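Local coordinates for DspB (Aggregatibacter actinomycetemcomitans, PDB 1YHT), which probably hydrolyses beta-linked N-acetylglucosamine polymers of the biofilm matrix, as a glycoside hydrolase of family 20 with beta-N-acetylhexosaminidase activity, at residues S31-S43 against Q96-I109. Sequence-based numbering, arbitrary orientation.
Sequences SPEVIKSFIDTIS and QLDDIKAYAKAKGI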
ATOM      1  N   SER A  31      -2.197   1.921 -17.116  1.00  8.78           N
ATOM      2  CA  SER A  31      -1.277   1.614 -18.196  1.00  9.16           C
ATOM      3  C   SER A  31       0.152   2.024 -17.837  1.00  8.84           C
ATOM      4  O   SER A  31       0.354   2.931 -17.055  1.00  9.53           O
ATOM      5  CB  SER A  31      -1.740   2.304 -19.476  1.00  8.37           C
ATOM      6  OG  SER A  31      -1.392   3.677 -19.468  1.00  8.98           O
ATOM      7  N   PRO A  32       1.155   1.332 -18.369  1.00 10.65           N
ATOM      8  CA  PRO A  32       2.522   1.851 -18.197  1.00 10.84           C
ATOM      9  C   PRO A  32       2.712   3.345 -18.490  1.00 10.34           C
ATOM     10  O   PRO A  32       3.377   4.057 -17.732  1.00 10.26           O
ATOM     11  CB  PRO A  32       3.335   0.996 -19.180  1.00 11.30           C
ATOM     12  CG  PRO A  32       2.625  -0.308 -19.182  1.00 10.99           C
ATOM     13  CD  PRO A  32       1.156   0.030 -19.070  1.00 10.77           C
ATOM     14  N   GLU A  33       2.093   3.820 -19.560  1.00 10.51           N
ATOM     15  CA  GLU A  33       2.147   5.243 -19.921  1.00  9.77           C
ATOM     16  C   GLU A  33       1.666   6.160 -18.795  1.00  8.41           C
ATOM     17  O   GLU A  33       2.304   7.140 -18.481  1.00  8.03           O
ATOM     18  CB  GLU A  33       1.331   5.517 -21.192  1.00  9.58           C
ATOM     19  CG  GLU A  33       2.058   5.212 -22.500  1.00 11.97           C
ATOM     20  CD  GLU A  33       3.127   6.219 -22.892  1.00 15.18           C
ATOM     21  OE1 GLU A  33       3.103   7.345 -22.346  1.00 14.11           O
ATOM     22  OE2 GLU A  33       4.006   5.855 -23.741  1.00 16.08           O
ATOM     23  N   VAL A  34       0.526   5.831 -18.217  1.00  8.00           N
ATOM     24  CA  VAL A  34      -0.064   6.606 -17.140  1.00  7.31           C
ATOM     25  C   VAL A  34       0.753   6.478 -15.862  1.00  7.07           C
ATOM     26  O   VAL A  34       0.936   7.458 -15.148  1.00  7.21           O
ATOM     27  CB  VAL A  34      -1.518   6.210 -16.914  1.00  7.57           C
ATOM     28  CG1 VAL A  34      -2.066   6.844 -15.665  1.00  8.68           C
ATOM     29  CG2 VAL A  34      -2.391   6.562 -18.168  1.00 10.07           C
ATOM     30  N   ILE A  35       1.284   5.283 -15.578  1.00  7.51           N
ATOM     31  CA  ILE A  35       2.174   5.109 -14.438  1.00  6.84           C
ATOM     32  C   ILE A  35       3.413   5.996 -14.566  1.00  7.65           C
ATOM     33  O   ILE A  35       3.842   6.635 -13.594  1.00  8.10           O
ATOM     34  CB  ILE A  35       2.551   3.637 -14.251  1.00  7.83           C
ATOM     35  CG1 ILE A  35       1.297   2.846 -13.748  1.00  6.71           C
ATOM     36  CG2 ILE A  35       3.666   3.527 -13.214  1.00  8.08           C
ATOM     37  CD1 ILE A  35       1.458   1.362 -13.667  1.00  7.88           C
ATOM     38  N   LYS A  36       3.976   6.060 -15.760  1.00  6.79           N
ATOM     39  CA  LYS A  36       5.077   6.979 -16.041  1.00  7.43           C
ATOM     40  C   LYS A  36       4.700   8.465 -15.855  1.00  7.47           C
ATOM     41  O   LYS A  36       5.540   9.245 -15.414  1.00  8.73           O
ATOM     42  CB  LYS A  36       5.625   6.768 -17.444  1.00  6.99           C
ATOM     43  CG  LYS A  36       6.469   5.521 -17.605  1.00  9.67           C
ATOM     44  CD  LYS A  36       6.701   5.243 -19.079  1.00 12.89           C
ATOM     45  CE  LYS A  36       7.601   4.020 -19.307  1.00 13.32           C
ATOM     46  NZ  LYS A  36       8.120   4.055 -20.686  1.00 13.05           N
ATOM     47  N   SER A  37       3.466   8.846 -16.189  1.00  6.88           N
ATOM     48  CA  SER A  37       3.001  10.201 -15.912  1.00  7.22           C
ATOM     49  C   SER A  37       2.932  10.523 -14.413  1.00  6.57           C
ATOM     50  O   SER A  37       3.296  11.596 -13.990  1.00  5.35           O
ATOM     51  CB  SER A  37       1.648  10.465 -16.612  1.00  8.73           C
ATOM     52  OG  SER A  37       1.792  10.507 -18.032  1.00  7.69           O
ATOM     53  N   PHE A  38       2.454   9.574 -13.601  1.00  6.34           N
ATOM     54  CA  PHE A  38       2.468   9.724 -12.149  1.00  7.13           C
ATOM     55  C   PHE A  38       3.908   9.909 -11.671  1.00  6.13           C
ATOM     56  O   PHE A  38       4.181  10.768 -10.807  1.00  8.03           O
ATOM     57  CB  PHE A  38       1.884   8.468 -11.449  1.00  6.78           C
ATOM     58  CG  PHE A  38       0.426   8.421 -11.380  1.00  6.80           C
ATOM     59  CD1 PHE A  38      -0.284   9.410 -10.728  1.00  8.95           C
ATOM     60  CD2 PHE A  38      -0.277   7.368 -11.953  1.00  7.44           C
ATOM     61  CE1 PHE A  38      -1.661   9.333 -10.617  1.00  8.70           C
ATOM     62  CE2 PHE A  38      -1.629   7.281 -11.828  1.00  7.48           C
ATOM     63  CZ  PHE A  38      -2.335   8.298 -11.170  1.00  8.26           C
ATOM     64  N   ILE A  39       4.829   9.103 -12.219  1.00  6.11           N
ATOM     65  CA  ILE A  39       6.249   9.246 -11.895  1.00  6.30           C
ATOM     66  C   ILE A  39       6.784  10.681 -12.242  1.00  7.36           C
ATOM     67  O   ILE A  39       7.554  11.272 -11.490  1.00  8.05           O
ATOM     68  CB  ILE A  39       7.089   8.162 -12.560  1.00  5.97           C
ATOM     69  CG1 ILE A  39       6.906   6.835 -11.809  1.00  7.09           C
ATOM     70  CG2 ILE A  39       8.594   8.568 -12.563  1.00  6.65           C
ATOM     71  CD1 ILE A  39       7.188   5.660 -12.605  1.00  8.32           C
ATOM     72  N   ASP A  40       6.342  11.220 -13.373  1.00  8.02           N
ATOM     73  CA  ASP A  40       6.746  12.584 -13.787  1.00  8.19           C
ATOM     74  C   ASP A  40       6.297  13.588 -12.753  1.00  8.28           C
ATOM     75  O   ASP A  40       7.095  14.410 -12.289  1.00 10.50           O
ATOM     76  CB  ASP A  40       6.151  12.921 -15.125  1.00  7.97           C
ATOM     77  CG  ASP A  40       6.726  12.072 -16.254  1.00  8.70           C
ATOM     78  OD1 ASP A  40       7.891  11.633 -16.199  1.00  8.44           O
ATOM     79  OD2 ASP A  40       5.987  11.851 -17.229  1.00 10.19           O
ATOM     80  N   THR A  41       5.056  13.488 -12.325  1.00  8.33           N
ATOM     81  CA  THR A  41       4.528  14.395 -11.290  1.00  9.28           C
ATOM     82  C   THR A  41       5.318  14.280  -9.982  1.00  9.03           C
ATOM     83  O   THR A  41       5.704  15.298  -9.406  1.00  9.16           O
ATOM     84  CB  THR A  41       3.039  14.141 -11.033  1.00  9.17           C
ATOM     85  OG1 THR A  41       2.353  14.307 -12.243  1.00  7.95           O
ATOM     86  CG2 THR A  41       2.439  15.105 -10.020  1.00 11.05           C
ATOM     87  N   ILE A  42       5.586  13.042  -9.541  1.00  8.87           N
ATOM     88  CA  ILE A  42       6.301  12.824  -8.300  1.00  8.55           C
ATOM     89  C   ILE A  42       7.676  13.522  -8.415  1.00  8.99           C
ATOM     90  O   ILE A  42       8.105  14.270  -7.515  1.00  7.70           O
ATOM     91  CB  ILE A  42       6.451  11.302  -7.957  1.00  8.38           C
ATOM     92  CG1 ILE A  42       5.073  10.656  -7.713  1.00  8.23           C
ATOM     93  CG2 ILE A  42       7.295  11.105  -6.682  1.00  8.24           C
ATOM     94  CD1 ILE A  42       5.065   9.160  -7.846  1.00  7.66           C
ATOM     95  N   SER A  43       8.353  13.247  -9.529  1.00  9.60           N
ATOM     96  CA  SER A  43       9.712  13.699  -9.767  1.00 10.78           C
ATOM     97  C   SER A  43       9.803  15.210  -9.860  1.00 11.14           C
ATOM     98  O   SER A  43      10.639  15.825  -9.190  1.00  9.68           O
ATOM     99  CB  SER A  43      10.225  13.104 -11.071  1.00 10.81           C
ATOM    100  OG  SER A  43      11.520  13.594 -11.347  1.00 12.51           O
ATOM    101  N   GLN A  96       6.954  -4.925 -19.326  1.00  8.65           N
ATOM    102  CA  GLN A  96       6.323  -3.684 -18.912  1.00  8.02           C
ATOM    103  C   GLN A  96       6.868  -3.146 -17.597  1.00  8.60           C
ATOM    104  O   GLN A  96       7.179  -1.963 -17.486  1.00  7.05           O
ATOM    105  CB  GLN A  96       4.812  -3.836 -18.819  1.00  8.09           C
ATOM    106  CG  GLN A  96       4.195  -3.945 -20.190  1.00  9.66           C
ATOM    107  CD  GLN A  96       2.736  -4.382 -20.185  1.00  9.62           C
ATOM    108  OE1 GLN A  96       2.238  -4.931 -19.214  1.00  8.70           O
ATOM    109  NE2 GLN A  96       2.049  -4.126 -21.297  1.00  6.38           N
ATOM    110  N   LEU A  97       7.024  -4.022 -16.607  1.00  8.27           N
ATOM    111  CA  LEU A  97       7.586  -3.599 -15.328  1.00  8.24           C
ATOM    112  C   LEU A  97       9.040  -3.145 -15.455  1.00  7.70           C
ATOM    113  O   LEU A  97       9.466  -2.231 -14.766  1.00  7.80           O
ATOM    114  CB  LEU A  97       7.478  -4.728 -14.342  1.00  8.17           C
ATOM    115  CG  LEU A  97       6.067  -5.084 -13.868  1.00 10.67           C
ATOM    116  CD1 LEU A  97       5.971  -6.525 -13.409  1.00  9.89           C
ATOM    117  CD2 LEU A  97       5.617  -4.101 -12.798  1.00 12.19           C
ATOM    118  N   ASP A  98       9.810  -3.812 -16.316  1.00  7.73           N
ATOM    119  CA  ASP A  98      11.205  -3.416 -16.552  1.00  8.99           C
ATOM    120  C   ASP A  98      11.309  -2.029 -17.219  1.00  8.32           C
ATOM    121  O   ASP A  98      12.164  -1.244 -16.878  1.00  9.48           O
ATOM    122  CB  ASP A  98      11.926  -4.432 -17.425  1.00  8.49           C
ATOM    123  CG  ASP A  98      12.276  -5.713 -16.683  1.00 12.44           C
ATOM    124  OD1 ASP A  98      12.253  -5.744 -15.421  1.00 12.82           O
ATOM    125  OD2 ASP A  98      12.598  -6.691 -17.403  1.00 10.74           O
ATOM    126  N   ASP A  99      10.376  -1.731 -18.111  1.00  8.91           N
ATOM    127  CA  ASP A  99      10.219  -0.414 -18.706  1.00  8.94           C
ATOM    128  C   ASP A  99       9.872   0.678 -17.612  1.00  8.54           C
ATOM    129  O   ASP A  99      10.503   1.744 -17.547  1.00  7.67           O
ATOM    130  CB  ASP A  99       9.127  -0.479 -19.789  1.00  9.84           C
ATOM    131  CG  ASP A  99       8.890   0.880 -20.496  1.00 11.48           C
ATOM    132  OD1 ASP A  99       9.850   1.629 -20.696  1.00 16.83           O
ATOM    133  OD2 ASP A  99       7.731   1.188 -20.834  1.00 20.39           O
ATOM    134  N   ILE A 100       8.943   0.359 -16.713  1.00  7.50           N
ATOM    135  CA  ILE A 100       8.571   1.286 -15.626  1.00  8.11           C
ATOM    136  C   ILE A 100       9.757   1.502 -14.667  1.00  7.88           C
ATOM    137  O   ILE A 100       9.983   2.619 -14.245  1.00  8.27           O
ATOM    138  CB  ILE A 100       7.327   0.761 -14.871  1.00  8.82           C
ATOM    139  CG1 ILE A 100       6.106   0.819 -15.809  1.00  9.10           C
ATOM    140  CG2 ILE A 100       7.040   1.558 -13.583  1.00 10.92           C
ATOM    141  CD1 ILE A 100       4.942  -0.054 -15.390  1.00  8.55           C
ATOM    142  N   LYS A 101      10.464   0.413 -14.334  1.00  6.85           N
ATOM    143  CA  LYS A 101      11.596   0.418 -13.422  1.00  7.08           C
ATOM    144  C   LYS A 101      12.697   1.325 -13.921  1.00  7.37           C
ATOM    145  O   LYS A 101      13.201   2.167 -13.165  1.00  8.02           O
ATOM    146  CB  LYS A 101      12.154  -1.004 -13.249  1.00  6.97           C
ATOM    147  CG  LYS A 101      11.266  -1.935 -12.417  1.00  4.80           C
ATOM    148  CD  LYS A 101      11.605  -3.413 -12.577  1.00  8.14           C
ATOM    149  CE  LYS A 101      13.101  -3.743 -12.488  1.00  8.29           C
ATOM    150  NZ  LYS A 101      13.372  -5.187 -12.934  1.00  9.02           N
ATOM    151  N   ALA A 102      13.081   1.138 -15.190  1.00  8.51           N
ATOM    152  CA  ALA A 102      14.081   2.001 -15.854  1.00  8.69           C
ATOM    153  C   ALA A 102      13.668   3.492 -15.808  1.00  9.03           C
ATOM    154  O   ALA A 102      14.467   4.378 -15.490  1.00 10.12           O
ATOM    155  CB  ALA A 102      14.342   1.512 -17.308  1.00  9.38           C
ATOM    156  N   TYR A 103      12.398   3.756 -16.050  1.00  8.64           N
ATOM    157  CA  TYR A 103      11.920   5.109 -16.136  1.00  8.38           C
ATOM    158  C   TYR A 103      11.991   5.735 -14.727  1.00  9.19           C
ATOM    159  O   TYR A 103      12.533   6.851 -14.566  1.00  8.07           O
ATOM    160  CB  TYR A 103      10.513   5.120 -16.710  1.00  8.41           C
ATOM    161  CG  TYR A 103      10.046   6.488 -17.058  1.00  9.78           C
ATOM    162  CD1 TYR A 103      10.428   7.068 -18.261  1.00 10.02           C
ATOM    163  CD2 TYR A 103       9.236   7.230 -16.182  1.00  6.68           C
ATOM    164  CE1 TYR A 103      10.031   8.394 -18.588  1.00  9.72           C
ATOM    165  CE2 TYR A 103       8.841   8.517 -16.498  1.00  7.52           C
ATOM    166  CZ  TYR A 103       9.260   9.107 -17.698  1.00 10.41           C
ATOM    167  OH  TYR A 103       8.861  10.398 -18.030  1.00  9.89           O
ATOM    168  N   ALA A 104      11.501   4.993 -13.721  1.00  9.01           N
ATOM    169  CA  ALA A 104      11.537   5.441 -12.301  1.00  9.18           C
ATOM    170  C   ALA A 104      12.924   5.767 -11.830  1.00 10.24           C
ATOM    171  O   ALA A 104      13.185   6.826 -11.233  1.00 10.34           O
ATOM    172  CB  ALA A 104      10.938   4.358 -11.397  1.00 10.89           C
ATOM    173  N   LYS A 105      13.812   4.804 -12.069  1.00 11.10           N
ATOM    174  CA  LYS A 105      15.189   4.910 -11.689  1.00 12.43           C
ATOM    175  C   LYS A 105      15.865   6.155 -12.297  1.00 11.35           C
ATOM    176  O   LYS A 105      16.515   6.904 -11.588  1.00 11.55           O
ATOM    177  CB  LYS A 105      15.906   3.649 -12.131  1.00 13.33           C
ATOM    178  CG  LYS A 105      16.939   3.179 -11.188  1.00 18.15           C
ATOM    179  CD  LYS A 105      17.477   1.838 -11.712  1.00 19.73           C
ATOM    180  CE  LYS A 105      18.671   1.443 -10.914  1.00 22.47           C
ATOM    181  NZ  LYS A 105      19.369   0.329 -11.606  1.00 22.18           N
ATOM    182  N   ALA A 106      15.674   6.403 -13.575  1.00 11.03           N
ATOM    183  CA  ALA A 106      16.212   7.622 -14.168  1.00 12.06           C
ATOM    184  C   ALA A 106      15.590   8.878 -13.568  1.00 12.25           C
ATOM    185  O   ALA A 106      16.208   9.955 -13.577  1.00 12.17           O
ATOM    186  CB  ALA A 106      16.047   7.624 -15.653  1.00 12.83           C
ATOM    187  N   LYS A 107      14.373   8.778 -13.044  1.00 11.60           N
ATOM    188  CA  LYS A 107      13.766   9.974 -12.444  1.00 12.20           C
ATOM    189  C   LYS A 107      14.018  10.065 -10.946  1.00 13.24           C
ATOM    190  O   LYS A 107      13.483  10.954 -10.282  1.00 15.25           O
ATOM    191  CB  LYS A 107      12.281  10.026 -12.764  1.00 12.75           C
ATOM    192  CG  LYS A 107      12.020  10.393 -14.260  1.00 12.34           C
ATOM    193  CD  LYS A 107      11.015  11.547 -14.454  1.00 14.32           C
ATOM    194  CE  LYS A 107      11.154  12.220 -15.846  1.00 11.91           C
ATOM    195  NZ  LYS A 107      10.189  13.365 -16.029  1.00 11.35           N
ATOM    196  N   GLY A 108      14.781   9.124 -10.395  1.00 11.75           N
ATOM    197  CA  GLY A 108      15.112   9.152  -8.991  1.00 11.37           C
ATOM    198  C   GLY A 108      13.935   8.767  -8.108  1.00 10.29           C
ATOM    199  O   GLY A 108      13.892   9.159  -6.944  1.00 10.71           O
ATOM    200  N   ILE A 109      12.970   8.049  -8.675  1.00  9.28           N
ATOM    201  CA  ILE A 109      11.789   7.593  -7.938  1.00  9.15           C
ATOM    202  C   ILE A 109      11.920   6.116  -7.560  1.00  8.24           C
ATOM    203  O   ILE A 109      11.952   5.227  -8.420  1.00  9.79           O
ATOM    204  CB  ILE A 109      10.459   7.858  -8.735  1.00  9.56           C
ATOM    205  CG1 ILE A 109      10.388   9.342  -9.184  1.00  9.49           C
ATOM    206  CG2 ILE A 109       9.254   7.472  -7.897  1.00  7.39           C
ATOM    207  CD1 ILE A 109      10.602  10.315  -8.079  1.00  7.57           C
TER
HETATM  208  O   HOH W   1      11.352  14.860 -14.166  1.00 14.15           O
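K36 lies across the ring of Y103 and reaches D99, tying helix 32-43 to helix 96-106 along their outer side. Its CB sits near Y103 CE2, and CG rests over one face of the ring, 3.9 Å from the centroid, a CH-pi contact displaced toward the rim. CD passes above Y103 CG, CE comes close to the D99 carboxylate, and NZ ends in a salt bridge, 2.9 Å from D99 OD2 on its syn side, though tilted out of the carboxylate plane, with a weak bond to D99 OD1. Beyond CG the lysine is extended, which lets it span the ring. Y103 has CG anti to its own backbone N (chi1 -170°), and its phenol runs toward D40. There Y103 OH donates to D40 OD1 a hydrogen bond so short (2.4 Å) that its exact length is doubtful; this oxygen lies at the ring edge and in its plane, while ring and carboxylate planes stand 68° apart. K107 NZ forms a salt bridge with the same D40 OD1 at 2.9 Å, from above the carboxylate plane, and this positive neighbour probably favours the ionised aspartate. A water accepting from K107 NZ also contacts S43 OG.

Beneath this polar layer the packing is aliphatic. I39 sends CG2 between Y103 and I109 CG1, and its CD1 touches A104 CB at 4.1 Å; I35 CG2 meets I100 CG2, and I42 CG2 abuts I109 CD1 at 3.7 Å. I35, I39, I42 and I109 all also touch L50 of strand 49-53. A Schellman motif at G108 turns the chain from its helix toward strand 110-117, which pairs with 49-53. The two helices run nearly parallel, 13° apart with axes 10.1 Å from each other, outside these parallel strands, as expected for successive helices of the (beta/alpha)8, or TIM, barrel, the fold of family 20 catalytic domains.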